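Local coordinates for protein spherulin-4 (PDB 5C5G) that is a fungal glycoside hydrolase that probably cleaves galactosaminogalactan, an N-acetylgalactosamine-containing polysaccharide that Aspergillus fumigatus makes with the help of its own Sph3, at residues L198-H203 with K219-V224; A176-R181 with E185-I190. One frame throughout, in Å; residues are numbered along the deposited sequence.

Contact 1 of 2, residues L198-H203 with K219-V224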
loop_
_atom_site.group_PDB
_atom_site.type_symbol
_atom_site.label_atom_id
_atom_site.label_comp_id
_atom_site.label_asym_id
_atom_site.label_seq_id
_atom_site.Cartn_x
_atom_site.Cartn_y
_atom_site.Cartn_z
ATOM N N LEU A 198 -4.148 3.586 9.630
ATOM C CA LEU A 198 -4.900 2.473 9.063
ATOM C C LEU A 198 -5.125 2.593 7.573
ATOM O O LEU A 198 -5.353 3.685 7.026
ATOM C CB LEU A 198 -6.262 2.382 9.743
ATOM C CG LEU A 198 -6.236 2.330 11.274
ATOM C CD1 LEU A 198 -7.666 2.288 11.806
ATOM C CD2 LEU A 198 -5.426 1.162 11.784
ATOM N N CYS A 199 -5.079 1.436 6.922
ATOM C CA CYS A 199 -5.362 1.308 5.503
ATOM C C CYS A 199 -6.439 0.263 5.299
ATOM O O CYS A 199 -6.508 -0.738 6.021
ATOM C CB CYS A 199 -4.095 0.904 4.748
ATOM S SG CYS A 199 -4.283 0.567 3.012
ATOM N N ALA A 200 -7.269 0.490 4.290
ATOM C CA ALA A 200 -8.338 -0.421 3.909
ATOM C C ALA A 200 -8.217 -0.764 2.438
ATOM O O ALA A 200 -8.112 0.131 1.597
ATOM C CB ALA A 200 -9.688 0.192 4.168
ATOM N N VAL A 201 -8.294 -2.058 2.149
ATOM C CA VAL A 201 -8.271 -2.585 0.800
ATOM C C VAL A 201 -9.558 -3.382 0.586
ATOM O O VAL A 201 -9.775 -4.413 1.239
ATOM C CB VAL A 201 -7.054 -3.490 0.596
ATOM C CG1 VAL A 201 -7.124 -4.209 -0.746
ATOM C CG2 VAL A 201 -5.771 -2.681 0.665
ATOM N N ILE A 202 -10.391 -2.907 -0.326
ATOM C CA ILE A 202 -11.676 -3.530 -0.602
ATOM C C ILE A 202 -11.729 -3.853 -2.080
ATOM O O ILE A 202 -11.763 -2.953 -2.908
ATOM C CB ILE A 202 -12.860 -2.617 -0.240
ATOM C CG1 ILE A 202 -12.751 -2.128 1.206
ATOM C CG2 ILE A 202 -14.184 -3.344 -0.448
ATOM C CD1 ILE A 202 -13.723 -0.995 1.532
ATOM N N HIS A 203 -11.749 -5.135 -2.408
ATOM C CA HIS A 203 -11.845 -5.566 -3.791
ATOM C C HIS A 203 -13.189 -6.236 -4.030
ATOM O O HIS A 203 -14.013 -6.347 -3.116
ATOM C CB HIS A 203 -10.667 -6.463 -4.163
ATOM C CG HIS A 203 -10.481 -7.651 -3.276
ATOM N ND1 HIS A 203 -11.350 -8.719 -3.254
ATOM C CD2 HIS A 203 -9.495 -7.946 -2.397
ATOM C CE1 HIS A 203 -10.907 -9.618 -2.390
ATOM N NE2 HIS A 203 -9.783 -9.172 -1.858
ATOM N N LYS A 219 -16.761 7.816 1.044
ATOM C CA LYS A 219 -16.893 8.664 2.217
ATOM C C LYS A 219 -16.837 7.847 3.505
ATOM O O LYS A 219 -16.172 8.226 4.467
ATOM C CB LYS A 219 -18.207 9.425 2.143
ATOM C CG LYS A 219 -18.417 10.367 3.292
ATOM C CD LYS A 219 -19.600 11.280 3.049
ATOM C CE LYS A 219 -19.825 12.212 4.208
ATOM N NZ LYS A 219 -20.921 13.176 3.906
ATOM N N GLN A 220 -17.546 6.722 3.533
ATOM C CA GLN A 220 -17.583 5.898 4.736
ATOM C C GLN A 220 -16.180 5.425 5.107
ATOM O O GLN A 220 -15.801 5.422 6.275
ATOM C CB GLN A 220 -18.493 4.681 4.557
ATOM C CG GLN A 220 -19.953 5.011 4.485
ATOM C CD GLN A 220 -20.747 3.888 3.863
ATOM O OE1 GLN A 220 -20.483 2.706 4.107
ATOM N NE2 GLN A 220 -21.720 4.249 3.042
ATOM N N VAL A 221 -15.399 4.998 4.117
ATOM C CA VAL A 221 -14.070 4.472 4.392
ATOM C C VAL A 221 -13.096 5.599 4.750
ATOM O O VAL A 221 -12.253 5.423 5.619
ATOM C CB VAL A 221 -13.567 3.575 3.227
ATOM C CG1 VAL A 221 -12.225 2.971 3.543
ATOM C CG2 VAL A 221 -14.579 2.444 2.948
ATOM N N ARG A 222 -13.222 6.751 4.100
ATOM C CA ARG A 222 -12.366 7.885 4.426
ATOM C C ARG A 222 -12.447 8.253 5.896
ATOM O O ARG A 222 -11.484 8.748 6.470
ATOM C CB ARG A 222 -12.697 9.095 3.529
ATOM C CG ARG A 222 -12.049 8.996 2.152
ATOM C CD ARG A 222 -12.490 10.056 1.189
ATOM N NE ARG A 222 -12.171 11.388 1.667
ATOM C CZ ARG A 222 -12.233 12.471 0.910
ATOM N NH1 ARG A 222 -12.560 12.388 -0.378
ATOM N NH2 ARG A 222 -11.986 13.649 1.449
ATOM N N GLN A 223 -13.599 8.052 6.518
ATOM C CA GLN A 223 -13.720 8.418 7.909
ATOM C C GLN A 223 -12.787 7.618 8.807
ATOM O O GLN A 223 -12.343 8.129 9.840
ATOM C CB GLN A 223 -15.147 8.218 8.377
ATOM C CG GLN A 223 -15.424 8.792 9.753
ATOM C CD GLN A 223 -16.889 8.698 10.145
ATOM O OE1 GLN A 223 -17.597 7.774 9.741
ATOM N NE2 GLN A 223 -17.354 9.668 10.929
ATOM N N VAL A 224 -12.514 6.380 8.421
ATOM C CA VAL A 224 -11.847 5.429 9.306
ATOM C C VAL A 224 -10.458 5.001 8.859
ATOM O O VAL A 224 -9.736 4.406 9.661
ATOM C CB VAL A 224 -12.719 4.165 9.560
ATOM C CG1 VAL A 224 -13.971 4.539 10.308
ATOM C CG2 VAL A 224 -13.059 3.457 8.278
#

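Contact 2 of 2, residues A176-R181 with E185-I190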
loop_
_atom_site.group_PDB
_atom_site.type_symbol
_atom_site.label_atom_id
_atom_site.label_comp_id
_atom_site.label_asym_id
_atom_site.label_seq_id
_atom_site.Cartn_x
_atom_site.Cartn_y
_atom_site.Cartn_z
ATOM N N ALA A 176 -18.257 -7.877 -0.051
ATOM C CA ALA A 176 -19.226 -8.695 0.687
ATOM C C ALA A 176 -18.784 -8.885 2.137
ATOM O O ALA A 176 -19.583 -8.750 3.065
ATOM C CB ALA A 176 -19.437 -10.029 0.010
ATOM N N THR A 177 -17.506 -9.164 2.343
ATOM C CA THR A 177 -16.989 -9.321 3.689
ATOM C C THR A 177 -17.031 -8.008 4.469
ATOM O O THR A 177 -17.381 -7.993 5.654
ATOM C CB THR A 177 -15.569 -9.867 3.629
ATOM O OG1 THR A 177 -15.639 -11.197 3.119
ATOM C CG2 THR A 177 -14.915 -9.894 4.997
ATOM N N PHE A 178 -16.701 -6.907 3.803
ATOM C CA PHE A 178 -16.778 -5.587 4.417
ATOM C C PHE A 178 -18.185 -5.353 4.969
ATOM O O PHE A 178 -18.359 -4.938 6.122
ATOM C CB PHE A 178 -16.380 -4.540 3.366
ATOM C CG PHE A 178 -16.359 -3.124 3.857
ATOM C CD1 PHE A 178 -15.354 -2.668 4.687
ATOM C CD2 PHE A 178 -17.328 -2.235 3.444
ATOM C CE1 PHE A 178 -15.336 -1.348 5.117
ATOM C CE2 PHE A 178 -17.317 -0.913 3.884
ATOM C CZ PHE A 178 -16.303 -0.480 4.699
ATOM N N GLN A 179 -19.194 -5.664 4.164
ATOM C CA GLN A 179 -20.579 -5.477 4.586
ATOM C C GLN A 179 -20.990 -6.433 5.692
ATOM O O GLN A 179 -21.726 -6.055 6.604
ATOM C CB GLN A 179 -21.516 -5.613 3.386
ATOM C CG GLN A 179 -21.391 -4.444 2.421
ATOM C CD GLN A 179 -21.656 -3.108 3.091
ATOM O OE1 GLN A 179 -22.395 -3.026 4.075
ATOM N NE2 GLN A 179 -21.040 -2.057 2.572
ATOM N N GLU A 180 -20.518 -7.668 5.632
ATOM C CA GLU A 180 -20.853 -8.632 6.669
ATOM C C GLU A 180 -20.390 -8.126 8.035
ATOM O O GLU A 180 -21.023 -8.397 9.046
ATOM C CB GLU A 180 -20.198 -9.976 6.374
ATOM C CG GLU A 180 -20.322 -10.997 7.503
ATOM C CD GLU A 180 -19.908 -12.391 7.075
ATOM O OE1 GLU A 180 -19.409 -12.536 5.940
ATOM O OE2 GLU A 180 -20.084 -13.338 7.877
ATOM N N ARG A 181 -19.280 -7.399 8.054
ATOM C CA ARG A 181 -18.716 -6.890 9.292
ATOM C C ARG A 181 -19.165 -5.447 9.565
ATOM O O ARG A 181 -18.572 -4.758 10.396
ATOM C CB ARG A 181 -17.189 -7.009 9.230
ATOM C CG ARG A 181 -16.739 -8.465 9.012
ATOM C CD ARG A 181 -15.271 -8.677 9.316
ATOM N NE ARG A 181 -15.045 -9.022 10.716
ATOM C CZ ARG A 181 -13.849 -9.064 11.294
ATOM N NH1 ARG A 181 -13.741 -9.394 12.576
ATOM N NH2 ARG A 181 -12.760 -8.767 10.596
ATOM N N GLU A 185 -17.913 0.326 10.770
ATOM C CA GLU A 185 -18.074 -0.058 12.167
ATOM C C GLU A 185 -16.998 -1.019 12.660
ATOM O O GLU A 185 -16.638 -1.006 13.834
ATOM C CB GLU A 185 -19.443 -0.703 12.423
ATOM C CG GLU A 185 -20.602 0.272 12.455
ATOM C CD GLU A 185 -21.919 -0.400 12.809
ATOM O OE1 GLU A 185 -21.896 -1.524 13.358
ATOM O OE2 GLU A 185 -22.978 0.196 12.528
ATOM N N LEU A 186 -16.478 -1.859 11.770
ATOM C CA LEU A 186 -15.435 -2.796 12.167
ATOM C C LEU A 186 -14.211 -2.042 12.693
ATOM O O LEU A 186 -13.530 -2.484 13.618
ATOM C CB LEU A 186 -15.056 -3.698 10.993
ATOM C CG LEU A 186 -13.854 -4.614 11.193
ATOM C CD1 LEU A 186 -14.120 -5.637 12.288
ATOM C CD2 LEU A 186 -13.510 -5.294 9.874
ATOM N N PHE A 187 -13.939 -0.886 12.112
ATOM C CA PHE A 187 -12.772 -0.108 12.517
ATOM C C PHE A 187 -12.931 0.448 13.933
ATOM O O PHE A 187 -11.932 0.669 14.628
ATOM C CB PHE A 187 -12.511 1.018 11.514
ATOM C CG PHE A 187 -11.974 0.544 10.206
ATOM C CD1 PHE A 187 -12.760 -0.184 9.336
ATOM C CD2 PHE A 187 -10.664 0.825 9.846
ATOM C CE1 PHE A 187 -12.246 -0.632 8.127
ATOM C CE2 PHE A 187 -10.152 0.376 8.649
ATOM C CZ PHE A 187 -10.939 -0.353 7.790
ATOM N N ASP A 188 -14.164 0.648 14.366
ATOM C CA ASP A 188 -14.434 1.166 15.701
ATOM C C ASP A 188 -14.059 0.172 16.800
ATOM O O ASP A 188 -13.940 0.554 17.965
ATOM C CB ASP A 188 -15.908 1.552 15.847
ATOM C CG ASP A 188 -16.340 2.654 14.881
ATOM O OD1 ASP A 188 -15.491 3.474 14.466
ATOM O OD2 ASP A 188 -17.545 2.691 14.545
ATOM N N THR A 189 -13.875 -1.098 16.444
ATOM C CA THR A 189 -13.508 -2.115 17.425
ATOM C C THR A 189 -12.031 -2.097 17.787
ATOM O O THR A 189 -11.634 -2.753 18.745
ATOM C CB THR A 189 -13.855 -3.542 16.938
ATOM O OG1 THR A 189 -12.978 -3.932 15.866
ATOM C CG2 THR A 189 -15.301 -3.614 16.499
ATOM N N ILE A 190 -11.228 -1.358 17.028
ATOM C CA ILE A 190 -9.788 -1.395 17.195
ATOM C C ILE A 190 -9.364 -0.388 18.256
ATOM O O ILE A 190 -9.501 0.812 18.048
ATOM C CB ILE A 190 -9.066 -1.033 15.899
ATOM C CG1 ILE A 190 -9.603 -1.866 14.732
ATOM C CG2 ILE A 190 -7.569 -1.212 16.086
ATOM C CD1 ILE A 190 -9.019 -1.476 13.370
#

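Contact 1 of 2, residues L198-H203 with K219-V224
Strand 198-203 and segment 219-224 of helix 212-224 run nearly antiparallel, at 152° between their N-to-C directions, and their axes come within 9.0 Å. L198 lies opposite V224, while A200 faces V221 with the two CA atoms 7.6 Å apart. The strand alternates as an extended chain must: L198, A200 and I202 turn their side chains to the helix, whereas C199 and V201 look the other way. No hydrogen bond crosses, and the joint is made mainly by methyl groups. V221 is its hub, because its two branches go to different strand residues. CG1, anti to the backbone N (chi1 -177°), lies 3.8 Å from CB of A200, the single methyl that this side chain has to offer. CG2, the other branch, meets CD1 of I202 tip to tip at the same distance of 3.8 Å. I202 gets there with an extended chain, CD1 anti about chi2 (168°), so its end reaches out from the strand to the helix. At the other end L198 is the exception and touches backbone: its CD1 is 3.7 Å from the carbonyl O of V224. Next to V221 on the helix, R222 points off to other parts of the chain, bonding through its guanidinium to the backbone O atoms of P6, G5 and S254. The strand itself is bonded on its two edges, C199 and V201 to strand 167-172 and A200 to strand 227-230. Strand 198-203, helix 212-224 and strand 227-230 make up a beta-alpha-beta unit, with the helix packed on the outside of a closed parallel barrel of eight strands, the (beta/alpha) barrel of the TIM-barrel clan.

Contact 2 of 2, residues A176-R181 with E185-I190
R181 and L186 pack side chain against side chain just after helix 175-180 ends, R181 being the first residue to leave helical backbone angles. From CB, which is 4.1 Å from CD2 of L186, the arginine runs on to CD, 3.9 Å from that same methyl. The chain then bends at chi3 (89°), and this turn brings the guanidinium round over the leucine. NE lies 3.8 Å from CD1 of L186, and CZ comes closer still to that methyl, at 3.6 Å. CD1 thus sits over the centre of one guanidinium face, while NH2 reaches CD2 of L186 at 3.6 Å. The leucine answers with both methyls, and its CB rests 3.7 Å from the carbonyl O of R181. The backbone of 185-190 has its own tie: T189 OG1 donates to the O of L186 in the carbonyl plane, and T189 N bonds to the same oxygen. Deeper in, CE1 of F187 approaches the edge of the F178 ring, near its plane, at CE1, 4.4 Å away. Both rings are buried: F178 lies against F171 of strand 167-172, edge-to-face, and against L217 of helix 212-224, while L186 and F187 also touch F171. The segment 185-190 therefore folds back beside helix 175-180, against strand 167-172, on the way to strand 198-203.

Overall arrangement
The two contacts are neighbours in space, centres about 10 Å apart, and both segments of contact 2 come earlier in the chain than those of contact 1. Contact 1 lies nearer the middle of the protein, about 12 Å from the chain centre against about 20 Å, and joins a barrel strand to its following helix by aliphatic side chains and one backbone carbonyl. Contact 2 ties a helix end to the loop after it; its outer part is an exposed arginine over a leucine, its inner part aromatic. That inner part joins the two: F187 packs on L198, A200 and V224, and F178 on V221, so apolar packing links them on the outer side of the strand.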